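Local coordinates for protein 3-hydroxy-3-methylglutaryl-CoA lyase (Acinetobacter baumannii, PDB 6NDS) that belongs to the HMGL-like family of TIM-barrel lyases and holds a zinc ion and coenzyme A in its pocket, at residues 22-27 with 53-58. Sequence-based numbering, arbitrary orientation.
Sequences SPRDGL and RIEAGS. With ZN (zinc ion), chain H.
A buried salt bridge between R24 and E55 joins the short helix 22-28, which follows the first barrel strand, to the second strand, 53-58, beside the zinc site. R24 has CG anti to its backbone N (chi1 -166°) and then bends twice, so that the side chain lies alongside that of E55 and points the same way. Its NE donates to E55 OE1 over 2.7 Å, a fairly straight bond (159°) in the guanidinium plane, although the oxygen is met from above the carboxylate plane. A weak second bond runs from R24 NH2 to E55 OE1. OE1 takes both R24 nitrogens and a water that also accepts from NH2, while OE2 bonds N108. These bonds limit the rotation of the guanidinium, whose NH1 bonds Q28 and whose NH2 bonds a citric acid probably from the crystallisation liquor; coenzyme A also touches R24. S58 OG packs on the bend of the arginine chain, 3.0 Å from R24 CG.

In this TIM barrel, strands 17-20 and 53-58 are neighbours, E20 pairing with the backbone of R53 and E55, and the short helix after strand 17-20 carries D25 to the metal. D25 OD2, H215, H217 and a water held by D25 OD1 are among the zinc ligands. D25 CB covers one face of the R24 guanidinium. R24, D25 and E55 form a salt-bridge network, in which D25 OD2 lies 3.4 Å from R24 NH2 but well out of the guanidinium plane, so that only the charges meet.

At the other end, the compact ring of P23 lies against the strand backbone, with CD 3.5 Å from E55 O, and its CG meets I54 CG2 at 4.2 Å. A water donates to both P23 O and A56 O, bridging two carbonyls that cannot pair directly.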
ATOM      1  N   SER A  22      -8.122 -11.921 -11.222  1.00 17.72           N
ATOM      2  CA  SER A  22      -8.254 -12.878 -10.124  1.00 18.20           C
ATOM      3  C   SER A  22      -8.578 -14.309 -10.564  1.00 18.90           C
ATOM      4  O   SER A  22      -8.117 -15.230  -9.869  1.00 18.64           O
ATOM      5  CB  SER A  22      -9.291 -12.426  -9.079  1.00 21.19           C
ATOM      6  OG  SER A  22     -10.577 -12.366  -9.626  1.00 20.51           O
ATOM      7  N   PRO A  23      -9.328 -14.578 -11.636  1.00 17.96           N
ATOM      8  CA  PRO A  23      -9.602 -15.983 -11.974  1.00 16.08           C
ATOM      9  C   PRO A  23      -8.379 -16.736 -12.425  1.00 22.95           C
ATOM     10  O   PRO A  23      -8.418 -17.969 -12.447  1.00 21.41           O
ATOM     11  CB  PRO A  23     -10.638 -15.891 -13.101  1.00 18.74           C
ATOM     12  CG  PRO A  23     -11.279 -14.513 -12.923  1.00 18.83           C
ATOM     13  CD  PRO A  23     -10.108 -13.665 -12.495  1.00 15.63           C
ATOM     14  N   ARG A  24      -7.311 -16.037 -12.812  1.00 17.75           N
ATOM     15  CA  ARG A  24      -6.087 -16.677 -13.280  1.00 18.69           C
ATOM     16  C   ARG A  24      -4.975 -16.466 -12.247  1.00 17.05           C
ATOM     17  O   ARG A  24      -4.600 -17.409 -11.547  1.00 18.29           O
ATOM     18  CB  ARG A  24      -5.709 -16.117 -14.655  1.00 19.81           C
ATOM     19  CG  ARG A  24      -4.646 -16.916 -15.437  1.00 19.65           C
ATOM     20  CD  ARG A  24      -3.228 -16.698 -14.905  1.00 20.83           C
ATOM     21  NE  ARG A  24      -2.779 -15.309 -15.056  1.00 22.81           N
ATOM     22  CZ  ARG A  24      -1.632 -14.847 -14.571  1.00 24.61           C
ATOM     23  NH1 ARG A  24      -0.816 -15.660 -13.907  1.00 25.80           N
ATOM     24  NH2 ARG A  24      -1.289 -13.580 -14.763  1.00 28.43           N
ATOM     25  N   ASP A  25      -4.454 -15.240 -12.126  1.00 19.69           N
ATOM     26  CA  ASP A  25      -3.371 -14.995 -11.179  1.00 16.88           C
ATOM     27  C   ASP A  25      -3.831 -15.267  -9.756  1.00 17.50           C
ATOM     28  O   ASP A  25      -3.078 -15.815  -8.943  1.00 21.69           O
ATOM     29  CB  ASP A  25      -2.884 -13.551 -11.325  1.00 22.02           C
ATOM     30  CG  ASP A  25      -1.409 -13.396 -11.047  1.00 25.98           C
ATOM     31  OD1 ASP A  25      -0.813 -14.225 -10.313  1.00 27.31           O
ATOM     32  OD2 ASP A  25      -0.826 -12.425 -11.568  1.00 21.80           O
ATOM     33  N   GLY A  26      -5.078 -14.905  -9.450  1.00 19.00           N
ATOM     34  CA  GLY A  26      -5.577 -15.082  -8.100  1.00 19.93           C
ATOM     35  C   GLY A  26      -5.683 -16.541  -7.703  1.00 23.29           C
ATOM     36  O   GLY A  26      -5.267 -16.932  -6.615  1.00 30.29           O
ATOM     37  N   LEU A  27      -6.231 -17.368  -8.588  1.00 20.27           N
ATOM     38  CA  LEU A  27      -6.527 -18.741  -8.211  1.00 19.54           C
ATOM     39  C   LEU A  27      -5.367 -19.698  -8.430  1.00 24.28           C
ATOM     40  O   LEU A  27      -5.349 -20.770  -7.815  1.00 25.75           O
ATOM     41  CB  LEU A  27      -7.746 -19.240  -8.988  1.00 19.44           C
ATOM     42  CG  LEU A  27      -9.035 -18.461  -8.706  1.00 19.88           C
ATOM     43  CD1 LEU A  27     -10.182 -19.174  -9.377  1.00 20.47           C
ATOM     44  CD2 LEU A  27      -9.287 -18.338  -7.215  1.00 25.60           C
ATOM     45  N   ARG A  53     -11.573  -6.187 -19.808  1.00 18.74           N
ATOM     46  CA  ARG A  53     -10.814  -7.419 -19.978  1.00 15.86           C
ATOM     47  C   ARG A  53     -10.851  -8.193 -18.678  1.00 16.75           C
ATOM     48  O   ARG A  53     -10.685  -7.611 -17.606  1.00 17.64           O
ATOM     49  CB  ARG A  53      -9.352  -7.145 -20.363  1.00 19.96           C
ATOM     50  CG  ARG A  53      -9.118  -6.994 -21.843  1.00 21.29           C
ATOM     51  CD  ARG A  53      -7.640  -6.703 -22.164  1.00 19.30           C
ATOM     52  NE  ARG A  53      -7.346  -6.853 -23.586  1.00 21.27           N
ATOM     53  CZ  ARG A  53      -7.606  -5.931 -24.510  1.00 24.62           C
ATOM     54  NH1 ARG A  53      -8.175  -4.774 -24.167  1.00 24.30           N
ATOM     55  NH2 ARG A  53      -7.295  -6.152 -25.781  1.00 26.33           N
ATOM     56  N   ILE A  54     -11.081  -9.502 -18.777  1.00 18.54           N
ATOM     57  CA  ILE A  54     -10.996 -10.412 -17.637  1.00 17.68           C
ATOM     58  C   ILE A  54     -10.129 -11.577 -18.080  1.00 18.35           C
ATOM     59  O   ILE A  54     -10.404 -12.190 -19.116  1.00 19.59           O
ATOM     60  CB  ILE A  54     -12.385 -10.922 -17.188  1.00 19.51           C
ATOM     61  CG1 ILE A  54     -13.264  -9.758 -16.693  1.00 18.61           C
ATOM     62  CG2 ILE A  54     -12.242 -11.987 -16.073  1.00 18.79           C
ATOM     63  CD1 ILE A  54     -14.737 -10.134 -16.422  1.00 20.99           C
ATOM     64  N   GLU A  55      -9.080 -11.869 -17.322  1.00 18.82           N
ATOM     65  CA  GLU A  55      -8.251 -13.037 -17.616  1.00 19.55           C
ATOM     66  C   GLU A  55      -8.913 -14.212 -16.906  1.00 18.69           C
ATOM     67  O   GLU A  55      -8.801 -14.362 -15.684  1.00 22.62           O
ATOM     68  CB  GLU A  55      -6.805 -12.809 -17.181  1.00 19.98           C
ATOM     69  CG  GLU A  55      -5.830 -13.785 -17.843  1.00 27.68           C
ATOM     70  CD  GLU A  55      -4.380 -13.324 -17.737  1.00 42.48           C
ATOM     71  OE1 GLU A  55      -3.836 -13.342 -16.613  1.00 39.54           O
ATOM     72  OE2 GLU A  55      -3.796 -12.924 -18.770  1.00 39.59           O
ATOM     73  N   ALA A  56      -9.625 -15.037 -17.682  1.00 19.07           N
ATOM     74  CA  ALA A  56     -10.504 -16.071 -17.146  1.00 19.45           C
ATOM     75  C   ALA A  56      -9.784 -17.370 -16.807  1.00 20.52           C
ATOM     76  O   ALA A  56     -10.374 -18.219 -16.130  1.00 21.78           O
ATOM     77  CB  ALA A  56     -11.636 -16.374 -18.134  1.00 22.24           C
ATOM     78  N   GLY A  57      -8.550 -17.561 -17.257  1.00 19.82           N
ATOM     79  CA  GLY A  57      -7.833 -18.777 -16.920  1.00 21.87           C
ATOM     80  C   GLY A  57      -6.559 -18.897 -17.729  1.00 21.57           C
ATOM     81  O   GLY A  57      -6.132 -17.958 -18.413  1.00 20.25           O
ATOM     82  N   SER A  58      -5.956 -20.082 -17.630  1.00 19.92           N
ATOM     83  CA  SER A  58      -4.700 -20.398 -18.294  1.00 18.27           C
ATOM     84  C   SER A  58      -4.836 -21.712 -19.034  1.00 21.22           C
ATOM     85  O   SER A  58      -5.638 -22.574 -18.661  1.00 22.85           O
ATOM     86  CB  SER A  58      -3.536 -20.552 -17.299  1.00 24.19           C
ATOM     87  OG  SER A  58      -3.275 -19.348 -16.630  1.00 29.78           O
TER
HETATM   88 ZN    ZN H 507       1.153 -11.879 -11.897  1.00 25.69          ZN
HETATM   89  O   HOH W   1     -10.174 -19.764 -13.830  1.00 21.53           O
HETATM   90  O   HOH W   2      -2.146 -11.333 -16.417  1.00 31.95           O
HETATM   91  O   HOH W   3       1.761 -13.808 -10.992  1.00 25.41           O